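Local coordinates for tryptophan synthase alpha chain (Aquifex aeolicus, PDB 2EKC), which probably cleaves indoleglycerol phosphate to indole and glyceraldehyde 3-phosphate, as the alpha subunit of tryptophan synthase in the last step of tryptophan biosynthesis, at residues A[35-46]-A[246-257]. Sequence-based numbering, arbitrary orientation.
Sequences KAFKEVLKNGTD and IEDLGNLVKELK
Val40 of helix 35-42 packs against Leu249 and Val253 of helix 246-257, joining the helix after the first strand of a TIM barrel to the C-terminal helix. The two helices run roughly parallel, at 30°, with axes 8.4 Å apart. The tight side is apolar and faces the barrel. Val40 CG1 lies 3.7 Å from Val253 CG2, and the two side chains cross at about a right angle. Leu249 CD2 reaches Ala36 CB as well as Val40 CG1. Leu23 of strand 18-24 and Leu237 of helix 235-242 close around this group.

The other side is polar and more open. Glu39 lies over Gly250, its CG 3.5 Å from Gly250 CA. Gly250 has no side chain, and Glu39 OE2 and Asn43 ND2 lie close over its CA. One water takes part here, donating to both Glu39 OE2 and Glu247 O. Asn43, just past the end of the helix, folds its amide back, so that ND2 donates to Glu39 O at 3.0 Å. The bond is nearly straight, with an N-H...O angle of 165°.

Beyond Gly44 the chain turns inward toward strand 47-51. Lys257 follows it, bent at chi2, with CD passing 3.6 Å from Gly44 O. Lys257 NZ forms a salt bridge with Asp46 OD2 at 2.6 Å, meeting it on the syn side, 17° out of the carboxylate plane. NZ also pairs with Glu16 and bonds to Lys17 O. A methionine in place of Lys257 would probably leave the buried Asp46 carboxylate without its countercharge, and Glu16 without this partner. Asp46 OD2 also accepts from Leu19 N.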
loop_
_atom_site.group_PDB
_atom_site.type_symbol
_atom_site.label_atom_id
_atom_site.label_comp_id
_atom_site.label_asym_id
_atom_site.label_seq_id
_atom_site.Cartn_x
_atom_site.Cartn_y
_atom_site.Cartn_z
ATOM N N LYS A 35 -4.311 -11.594 12.844
ATOM C CA LYS A 35 -3.241 -12.582 12.896
ATOM C C LYS A 35 -2.443 -12.520 11.599
ATOM O O LYS A 35 -1.216 -12.596 11.611
ATOM C CB LYS A 35 -3.822 -13.985 13.107
ATOM C CG LYS A 35 -4.495 -14.150 14.460
ATOM C CD LYS A 35 -5.138 -15.521 14.616
ATOM C CE LYS A 35 -5.883 -15.607 15.942
ATOM N NZ LYS A 35 -6.614 -16.892 16.107
ATOM N N ALA A 36 -3.150 -12.365 10.481
ATOM C CA ALA A 36 -2.522 -12.267 9.165
ATOM C C ALA A 36 -1.573 -11.068 9.115
ATOM O O ALA A 36 -0.426 -11.187 8.678
ATOM C CB ALA A 36 -3.596 -12.128 8.091
ATOM N N PHE A 37 -2.063 -9.910 9.546
ATOM C CA PHE A 37 -1.254 -8.693 9.570
ATOM C C PHE A 37 0.026 -8.904 10.386
ATOM O O PHE A 37 1.118 -8.547 9.952
ATOM C CB PHE A 37 -2.063 -7.535 10.166
ATOM C CG PHE A 37 -2.874 -6.764 9.150
ATOM C CD1 PHE A 37 -2.246 -6.007 8.170
ATOM C CD2 PHE A 37 -4.263 -6.777 9.192
ATOM C CE1 PHE A 37 -2.993 -5.267 7.244
ATOM C CE2 PHE A 37 -5.017 -6.044 8.275
ATOM C CZ PHE A 37 -4.380 -5.287 7.302
ATOM N N LYS A 38 -0.113 -9.493 11.566
ATOM C CA LYS A 38 1.038 -9.744 12.422
ATOM C C LYS A 38 2.030 -10.695 11.750
ATOM O O LYS A 38 3.244 -10.508 11.841
ATOM C CB LYS A 38 0.575 -10.323 13.761
ATOM C CG LYS A 38 -0.170 -9.315 14.627
ATOM C CD LYS A 38 -0.657 -9.944 15.920
ATOM C CE LYS A 38 -1.223 -8.894 16.863
ATOM N NZ LYS A 38 -1.762 -9.505 18.110
ATOM N N GLU A 39 1.504 -11.697 11.055
ATOM C CA GLU A 39 2.337 -12.681 10.382
ATOM C C GLU A 39 3.183 -12.068 9.268
ATOM O O GLU A 39 4.383 -12.342 9.178
ATOM C CB GLU A 39 1.464 -13.798 9.812
ATOM C CG GLU A 39 2.236 -14.996 9.281
ATOM C CD GLU A 39 3.001 -15.723 10.376
ATOM O OE1 GLU A 39 2.536 -15.701 11.533
ATOM O OE2 GLU A 39 4.054 -16.327 10.080
ATOM N N VAL A 40 2.577 -11.237 8.422
ATOM C CA VAL A 40 3.340 -10.638 7.328
ATOM C C VAL A 40 4.379 -9.650 7.851
ATOM O O VAL A 40 5.438 -9.477 7.247
ATOM C CB VAL A 40 2.423 -9.945 6.264
ATOM C CG1 VAL A 40 1.351 -10.924 5.794
ATOM C CG2 VAL A 40 1.806 -8.668 6.819
ATOM N N LEU A 41 4.094 -9.022 8.983
ATOM C CA LEU A 41 5.040 -8.078 9.568
ATOM C C LEU A 41 6.229 -8.831 10.160
ATOM O O LEU A 41 7.379 -8.418 10.004
ATOM C CB LEU A 41 4.359 -7.244 10.656
ATOM C CG LEU A 41 3.315 -6.243 10.146
ATOM C CD1 LEU A 41 2.515 -5.698 11.308
ATOM C CD2 LEU A 41 4.005 -5.122 9.382
ATOM N N LYS A 42 5.943 -9.945 10.828
ATOM C CA LYS A 42 6.983 -10.757 11.450
ATOM C C LYS A 42 7.898 -11.410 10.419
ATOM O O LYS A 42 9.060 -11.709 10.708
ATOM C CB LYS A 42 6.343 -11.843 12.323
ATOM C CG LYS A 42 7.334 -12.792 12.988
ATOM C CD LYS A 42 6.620 -13.870 13.799
ATOM C CE LYS A 42 7.604 -14.876 14.394
ATOM N NZ LYS A 42 8.420 -15.550 13.345
ATOM N N ASN A 43 7.384 -11.616 9.212
ATOM C CA ASN A 43 8.169 -12.270 8.180
ATOM C C ASN A 43 8.894 -11.399 7.147
ATOM O O ASN A 43 9.338 -11.899 6.116
ATOM C CB ASN A 43 7.298 -13.319 7.487
ATOM C CG ASN A 43 7.195 -14.608 8.297
ATOM O OD1 ASN A 43 8.094 -15.446 8.259
ATOM N ND2 ASN A 43 6.111 -14.757 9.047
ATOM N N GLY A 44 9.024 -10.103 7.410
ATOM C CA GLY A 44 9.767 -9.279 6.471
ATOM C C GLY A 44 9.093 -8.150 5.721
ATOM O O GLY A 44 9.740 -7.504 4.896
ATOM N N THR A 45 7.812 -7.907 5.979
ATOM C CA THR A 45 7.111 -6.821 5.297
ATOM C C THR A 45 7.752 -5.488 5.705
ATOM O O THR A 45 7.947 -5.221 6.889
ATOM C CB THR A 45 5.603 -6.827 5.663
ATOM O OG1 THR A 45 4.973 -7.962 5.052
ATOM C CG2 THR A 45 4.923 -5.558 5.188
ATOM N N ASP A 46 8.082 -4.660 4.718
ATOM C CA ASP A 46 8.714 -3.365 4.976
ATOM C C ASP A 46 7.723 -2.216 5.072
ATOM O O ASP A 46 7.935 -1.261 5.821
ATOM C CB ASP A 46 9.725 -3.064 3.877
ATOM C CG ASP A 46 10.823 -4.102 3.815
ATOM O OD1 ASP A 46 11.588 -4.190 4.797
ATOM O OD2 ASP A 46 10.911 -4.834 2.802
ATOM N N ILE A 246 -2.461 -19.070 7.871
ATOM C CA ILE A 246 -1.492 -18.127 8.415
ATOM C C ILE A 246 -0.035 -18.544 8.260
ATOM O O ILE A 246 0.822 -17.717 7.934
ATOM C CB ILE A 246 -1.781 -17.861 9.910
ATOM C CG1 ILE A 246 -3.255 -17.475 10.091
ATOM C CG2 ILE A 246 -0.863 -16.763 10.438
ATOM C CD1 ILE A 246 -3.725 -16.353 9.179
ATOM N N GLU A 247 0.253 -19.821 8.492
ATOM C CA GLU A 247 1.625 -20.293 8.370
ATOM C C GLU A 247 2.107 -20.193 6.929
ATOM O O GLU A 247 3.244 -19.803 6.681
ATOM C CB GLU A 247 1.752 -21.739 8.855
ATOM C CG GLU A 247 3.197 -22.218 8.911
ATOM C CD GLU A 247 3.322 -23.670 9.331
ATOM O OE1 GLU A 247 2.802 -24.030 10.407
ATOM O OE2 GLU A 247 3.946 -24.450 8.585
ATOM N N ASP A 248 1.244 -20.546 5.980
ATOM C CA ASP A 248 1.605 -20.476 4.565
ATOM C C ASP A 248 1.775 -19.027 4.131
ATOM O O ASP A 248 2.585 -18.723 3.253
ATOM C CB ASP A 248 0.537 -21.146 3.694
ATOM C CG ASP A 248 0.470 -22.652 3.907
ATOM O OD1 ASP A 248 1.520 -23.318 3.804
ATOM O OD2 ASP A 248 -0.636 -23.169 4.174
ATOM N N LEU A 249 1.005 -18.134 4.744
ATOM C CA LEU A 249 1.088 -16.707 4.430
ATOM C C LEU A 249 2.460 -16.172 4.844
ATOM O O LEU A 249 3.120 -15.458 4.086
ATOM C CB LEU A 249 -0.018 -15.942 5.169
ATOM C CG LEU A 249 -0.003 -14.414 5.060
ATOM C CD1 LEU A 249 -0.164 -13.990 3.606
ATOM C CD2 LEU A 249 -1.127 -13.840 5.913
ATOM N N GLY A 250 2.884 -16.521 6.053
ATOM C CA GLY A 250 4.182 -16.080 6.533
ATOM C C GLY A 250 5.296 -16.638 5.669
ATOM O O GLY A 250 6.291 -15.958 5.402
ATOM N N ASN A 251 5.133 -17.879 5.223
ATOM C CA ASN A 251 6.134 -18.515 4.373
ATOM C C ASN A 251 6.250 -17.788 3.040
ATOM O O ASN A 251 7.351 -17.601 2.523
ATOM C CB ASN A 251 5.783 -19.984 4.113
ATOM C CG ASN A 251 5.969 -20.858 5.340
ATOM O OD1 ASN A 251 6.746 -20.531 6.238
ATOM N ND2 ASN A 251 5.271 -21.988 5.372
ATOM N N LEU A 252 5.111 -17.385 2.484
ATOM C CA LEU A 252 5.095 -16.679 1.207
ATOM C C LEU A 252 5.782 -15.318 1.313
ATOM O O LEU A 252 6.543 -14.927 0.427
ATOM C CB LEU A 252 3.655 -16.496 0.716
ATOM C CG LEU A 252 3.468 -15.712 -0.591
ATOM C CD1 LEU A 252 4.227 -16.391 -1.725
ATOM C CD2 LEU A 252 1.982 -15.619 -0.923
ATOM N N VAL A 253 5.517 -14.600 2.399
ATOM C CA VAL A 253 6.131 -13.289 2.604
ATOM C C VAL A 253 7.644 -13.441 2.757
ATOM O O VAL A 253 8.414 -12.621 2.255
ATOM C CB VAL A 253 5.558 -12.595 3.860
ATOM C CG1 VAL A 253 6.402 -11.369 4.220
ATOM C CG2 VAL A 253 4.114 -12.182 3.608
ATOM N N LYS A 254 8.061 -14.495 3.448
ATOM C CA LYS A 254 9.480 -14.750 3.656
ATOM C C LYS A 254 10.163 -15.012 2.319
ATOM O O LYS A 254 11.259 -14.519 2.063
ATOM C CB LYS A 254 9.667 -15.952 4.586
ATOM C CG LYS A 254 11.115 -16.256 4.923
ATOM C CD LYS A 254 11.219 -17.265 6.064
ATOM C CE LYS A 254 10.633 -18.612 5.675
ATOM N NZ LYS A 254 10.692 -19.598 6.792
ATOM N N GLU A 255 9.502 -15.788 1.464
ATOM C CA GLU A 255 10.040 -16.116 0.151
ATOM C C GLU A 255 10.104 -14.899 -0.775
ATOM O O GLU A 255 11.093 -14.700 -1.482
ATOM C CB GLU A 255 9.205 -17.227 -0.486
ATOM C CG GLU A 255 9.573 -17.529 -1.923
ATOM C CD GLU A 255 9.149 -18.916 -2.345
ATOM O OE1 GLU A 255 7.990 -19.295 -2.064
ATOM O OE2 GLU A 255 9.974 -19.624 -2.962
ATOM N N LEU A 256 9.048 -14.091 -0.778
ATOM C CA LEU A 256 9.015 -12.894 -1.612
ATOM C C LEU A 256 10.162 -11.967 -1.223
ATOM O O LEU A 256 10.862 -11.428 -2.079
ATOM C CB LEU A 256 7.684 -12.161 -1.436
ATOM C CG LEU A 256 6.431 -12.885 -1.931
ATOM C CD1 LEU A 256 5.188 -12.069 -1.587
ATOM C CD2 LEU A 256 6.535 -13.097 -3.437
ATOM N N LYS A 257 10.346 -11.793 0.082
ATOM C CA LYS A 257 11.403 -10.939 0.603
ATOM C C LYS A 257 12.781 -11.474 0.202
ATOM O O LYS A 257 13.746 -10.717 0.112
ATOM C CB LYS A 257 11.285 -10.847 2.128
ATOM C CG LYS A 257 12.201 -9.819 2.763
ATOM C CD LYS A 257 11.964 -8.429 2.185
ATOM C CE LYS A 257 13.088 -7.496 2.588
ATOM N NZ LYS A 257 13.006 -6.164 1.940
HETATM O O HOH W 1 4.895 -18.654 8.656
#